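Local coordinates for 3-oxoacyl-(acyl-carrier protein) synthase II (Thermus thermophilus, PDB 1J3N) that probably catalyses the condensation step of fatty acid elongation, extending acyl chains by two carbons from malonyl-acyl-carrier protein, and works as a homodimer, at residues 353-358 with 403-408; 298-303 with 310-315. All blocks are in the same frame, centred on the assembly; numbering follows the deposited sequence.

Both contacts lie in the C-terminal half of the synthase and reach the same mixed sheet. Contact 2 comes first along the chain and closes before contact 1 opens; it ties strand 297-299 and the loop after it to helix 306-324. Contact 1 then sets helix 343-357 against strand 399-406 near the C-terminus. Strand 388-394 lies between these two strands, parallel to 297-299 and antiparallel to 399-406. The contact centres are about 19 Å apart, with nearest atoms about 7 Å apart and no touch. Thr351 of helix 343-357 touches both Asn299 and Phe405, so this helix links the two contacts over the sheet they share.

Contact 1. Residues 353-358 with 403-408; sequences QALYHG and LAFKRV
The ring of Phe405 leans away from Leu355 after its CB has met it: Leu355 CD1 lies 3.4 Å from Phe405 CB, and the two side chains run at about a right angle. Phe405 also touches Ala348, Thr351 and Val352 of helix 343-357 and Leu255 of strand 253-262. Away from the strand a second aromatic group forms, where Tyr356 CD2 stands 3.7 Å above one face of the His357 ring, over its centre, while His357 CE1 lies in plane at the edge of the Tyr356 ring; Tyr252 adds an edge-to-face partner to Tyr356.

Leu355 carries most of the contact. With CG beside the backbone N (chi1 -71°) and the chain extended to CD1, one methyl drops onto the strand, 4.0 Å from Lys406 C, and the other, CD2, rests 4.2 Å from Arg407 CB. Val386 and Ala389 also touch Leu355. Arg407 passes the helix with its aliphatic part, CD 3.9 Å from Leu355 O, then bends at chi3 (61°) and carries its guanidinium off to a salt bridge with Asp387. Between the segments the contact is mainly apolar, with no hydrogen bond crossing; it packs the last turn of helix 343-357, which Gly358 leaves with positive phi, on strand 399-406: helix-on-sheet packing within the layered alpha/beta thiolase fold.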
# COMPACT_ATOMS: atom_id res chain seq x y z
N GLN A 353 13.32 3.96 21.17
CA GLN A 353 14.22 3.44 22.20
C GLN A 353 15.19 4.51 22.71
O GLN A 353 15.54 4.52 23.88
CB GLN A 353 15.03 2.24 21.67
CG GLN A 353 14.19 1.01 21.33
CD GLN A 353 15.03 -0.18 20.88
OE1 GLN A 353 15.92 -0.04 20.04
NE2 GLN A 353 14.73 -1.36 21.43
N ALA A 354 15.62 5.40 21.82
CA ALA A 354 16.53 6.47 22.21
C ALA A 354 15.84 7.46 23.15
O ALA A 354 16.46 7.99 24.06
CB ALA A 354 17.04 7.21 20.98
N LEU A 355 14.55 7.71 22.93
CA LEU A 355 13.79 8.63 23.78
C LEU A 355 13.53 8.01 25.14
O LEU A 355 13.74 8.64 26.18
CB LEU A 355 12.44 8.97 23.14
CG LEU A 355 12.39 9.86 21.90
CD1 LEU A 355 10.97 9.90 21.36
CD2 LEU A 355 12.86 11.26 22.24
N TYR A 356 13.05 6.77 25.12
CA TYR A 356 12.73 6.01 26.32
C TYR A 356 13.95 5.75 27.23
O TYR A 356 13.88 5.94 28.44
CB TYR A 356 12.13 4.67 25.88
CG TYR A 356 11.69 3.76 27.00
CD1 TYR A 356 10.53 4.02 27.72
CD2 TYR A 356 12.44 2.64 27.33
CE1 TYR A 356 10.12 3.18 28.75
CE2 TYR A 356 12.04 1.79 28.37
CZ TYR A 356 10.88 2.07 29.07
OH TYR A 356 10.49 1.23 30.10
N HIS A 357 15.06 5.33 26.64
CA HIS A 357 16.29 5.02 27.39
C HIS A 357 17.21 6.21 27.66
O HIS A 357 18.11 6.13 28.49
CB HIS A 357 17.09 3.95 26.65
CG HIS A 357 16.42 2.61 26.58
ND1 HIS A 357 16.13 1.86 27.70
CD2 HIS A 357 16.02 1.87 25.51
CE1 HIS A 357 15.59 0.71 27.33
NE2 HIS A 357 15.51 0.70 26.01
N GLY A 358 17.00 7.31 26.95
CA GLY A 358 17.84 8.48 27.15
C GLY A 358 19.26 8.32 26.64
O GLY A 358 20.19 8.91 27.19
N LEU A 403 8.28 10.83 10.79
CA LEU A 403 7.53 10.63 12.02
C LEU A 403 8.19 11.46 13.11
O LEU A 403 9.42 11.59 13.14
CB LEU A 403 7.52 9.15 12.43
CG LEU A 403 6.72 8.17 11.56
CD1 LEU A 403 6.80 6.78 12.17
CD2 LEU A 403 5.28 8.60 11.45
N ALA A 404 7.37 12.03 13.98
CA ALA A 404 7.84 12.83 15.09
C ALA A 404 7.42 12.15 16.39
O ALA A 404 6.23 11.90 16.62
CB ALA A 404 7.23 14.24 15.02
N PHE A 405 8.40 11.87 17.24
CA PHE A 405 8.14 11.21 18.51
C PHE A 405 8.40 12.14 19.68
O PHE A 405 9.31 12.97 19.65
CB PHE A 405 9.02 9.97 18.63
CG PHE A 405 8.60 8.84 17.72
CD1 PHE A 405 7.43 8.12 17.99
CD2 PHE A 405 9.36 8.49 16.61
CE1 PHE A 405 7.04 7.06 17.16
CE2 PHE A 405 8.97 7.43 15.78
CZ PHE A 405 7.81 6.72 16.06
N LYS A 406 7.58 12.00 20.72
CA LYS A 406 7.72 12.83 21.91
C LYS A 406 8.01 11.98 23.14
O LYS A 406 7.35 10.97 23.37
CB LYS A 406 6.44 13.64 22.15
CG LYS A 406 6.42 14.38 23.47
CD LYS A 406 5.09 15.08 23.72
CE LYS A 406 5.10 15.77 25.08
NZ LYS A 406 3.82 16.47 25.35
N ARG A 407 9.01 12.39 23.92
CA ARG A 407 9.37 11.67 25.14
C ARG A 407 8.28 11.85 26.18
O ARG A 407 7.90 12.97 26.51
CB ARG A 407 10.71 12.18 25.69
CG ARG A 407 11.15 11.52 26.99
CD ARG A 407 12.44 12.10 27.54
NE ARG A 407 12.33 13.53 27.86
CZ ARG A 407 11.44 14.04 28.70
NH1 ARG A 407 10.57 13.26 29.33
NH2 ARG A 407 11.42 15.35 28.93
N VAL A 408 7.78 10.73 26.70
CA VAL A 408 6.73 10.76 27.71
C VAL A 408 7.38 10.69 29.10
O VAL A 408 8.60 10.45 29.16
CB VAL A 408 5.76 9.57 27.52
CG1 VAL A 408 4.81 9.45 28.69
CG2 VAL A 408 4.98 9.75 26.23
OXT VAL A 408 6.66 10.89 30.10

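Contact 2. Residues 298-303 with 310-315; sequences INAHGT and RAEVLA
Glu312 supplies most of the buried surface, reaching from helix 306-324 to the backbone of Ala300, His301 and Gly302. Its CG is anti to the backbone N (chi1 177°) and the chain runs extended beyond it, which delivers the carboxylate to two successive peptide N-H groups. Glu312 OE2 accepts from His301 N at 2.9 Å, nearly straight at 168°; Glu312 OE1 accepts from Gly302 N at 2.8 Å. Each oxygen uses its syn lone pair, on the side of the other oxygen, and a weak third bond runs from His301 N to OE1. The CB of Ala300 lies 3.5 Å from Glu312 OE2, and the CB of His301 sits 3.4 Å from OE1, so both CB atoms pack against the carboxylate. Asn392 of strand 388-394 gives OE2 a further donor through its ND2.

The His301 ring leaves this grip: chi1 of 180° swings it away from the helix, where Thr303 CG2 lies 3.2 Å above one face, offset toward the rim, and His338 meets it with ring planes about perpendicular. Ser331 and Lys333 bond the carbonyls of Gly302 and His301. A glutamine in place of Glu312 has an NH2 group where one acceptor oxygen stood, so one of the two peptide N-H groups would probably face a donor and lose its bond.

The loop follows the first strand of a beta-alpha-beta crossover (297-299, 306-324, 328-330), and its His-Gly-Thr sequence is consistent with the first histidine motif of KAS I/II condensing enzymes, which use a Cys-His-His triad. Chemically, a buried carboxylate acting as acceptor holds the backbone from which the His301 ring projects, so Glu312 would be second-shell to a histidine that is probably catalytic.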
# COMPACT_ATOMS: atom_id res chain seq x y z
N ILE A 298 17.45 13.26 15.37
CA ILE A 298 16.89 12.90 14.07
C ILE A 298 17.46 11.57 13.62
O ILE A 298 18.67 11.46 13.38
CB ILE A 298 17.22 13.92 12.96
CG1 ILE A 298 16.63 15.29 13.30
CG2 ILE A 298 16.66 13.43 11.64
CD1 ILE A 298 16.84 16.33 12.19
N ASN A 299 16.61 10.56 13.52
CA ASN A 299 17.10 9.27 13.03
C ASN A 299 17.04 9.43 11.53
O ASN A 299 15.98 9.32 10.93
CB ASN A 299 16.21 8.11 13.48
CG ASN A 299 16.75 6.77 13.04
OD1 ASN A 299 16.55 6.34 11.90
ND2 ASN A 299 17.47 6.10 13.93
N ALA A 300 18.19 9.74 10.95
CA ALA A 300 18.29 9.97 9.52
C ALA A 300 17.98 8.76 8.66
O ALA A 300 17.99 7.62 9.13
CB ALA A 300 19.68 10.48 9.18
N HIS A 301 17.72 9.04 7.39
CA HIS A 301 17.46 8.01 6.41
C HIS A 301 18.84 7.48 6.05
O HIS A 301 19.06 6.26 5.98
CB HIS A 301 16.79 8.63 5.18
CG HIS A 301 16.48 7.64 4.10
ND1 HIS A 301 15.78 6.48 4.34
CD2 HIS A 301 16.79 7.63 2.78
CE1 HIS A 301 15.67 5.79 3.21
NE2 HIS A 301 16.27 6.47 2.25
N GLY A 302 19.77 8.41 5.87
CA GLY A 302 21.16 8.11 5.54
C GLY A 302 21.46 6.68 5.14
O GLY A 302 21.84 5.86 5.97
N THR A 303 21.31 6.38 3.85
CA THR A 303 21.54 5.04 3.34
C THR A 303 22.98 4.81 2.90
O THR A 303 23.36 3.70 2.53
CB THR A 303 20.62 4.73 2.16
OG1 THR A 303 20.99 5.54 1.04
CG2 THR A 303 19.16 5.05 2.55
N ARG A 310 23.65 13.66 1.20
CA ARG A 310 23.80 15.12 1.14
C ARG A 310 22.45 15.85 1.06
O ARG A 310 22.26 16.89 1.68
CB ARG A 310 24.66 15.50 -0.06
CG ARG A 310 24.79 17.01 -0.29
CD ARG A 310 25.83 17.29 -1.38
NE ARG A 310 26.01 18.72 -1.60
CZ ARG A 310 25.38 19.41 -2.55
NH1 ARG A 310 24.53 18.79 -3.37
NH2 ARG A 310 25.59 20.71 -2.69
N ALA A 311 21.53 15.30 0.27
CA ALA A 311 20.21 15.90 0.11
C ALA A 311 19.52 16.00 1.46
O ALA A 311 18.81 16.97 1.74
CB ALA A 311 19.37 15.07 -0.85
N GLU A 312 19.73 14.98 2.30
CA GLU A 312 19.14 14.95 3.63
C GLU A 312 19.73 16.04 4.52
O GLU A 312 19.00 16.83 5.11
CB GLU A 312 19.34 13.56 4.28
CG GLU A 312 18.82 13.45 5.71
CD GLU A 312 18.41 12.02 6.10
OE1 GLU A 312 19.06 11.06 5.64
OE2 GLU A 312 17.45 11.88 6.89
N VAL A 313 21.05 16.10 4.60
CA VAL A 313 21.72 17.11 5.41
C VAL A 313 21.31 18.52 4.96
O VAL A 313 21.00 19.37 5.79
CB VAL A 313 23.26 16.96 5.31
CG1 VAL A 313 23.95 18.11 6.05
CG2 VAL A 313 23.68 15.62 5.91
N LEU A 314 21.31 18.77 3.66
CA LEU A 314 20.92 20.08 3.14
C LEU A 314 19.48 20.39 3.54
O LEU A 314 19.14 21.54 3.82
CB LEU A 314 21.03 20.11 1.61
CG LEU A 314 22.45 20.12 1.02
CD1 LEU A 314 22.36 20.05 -0.49
CD2 LEU A 314 23.19 21.38 1.45
N ALA A 315 18.64 19.36 3.58
CA ALA A 315 17.24 19.51 3.95
C ALA A 315 17.11 19.79 5.45
O ALA A 315 16.22 20.53 5.89
CB ALA A 315 16.46 18.24 3.60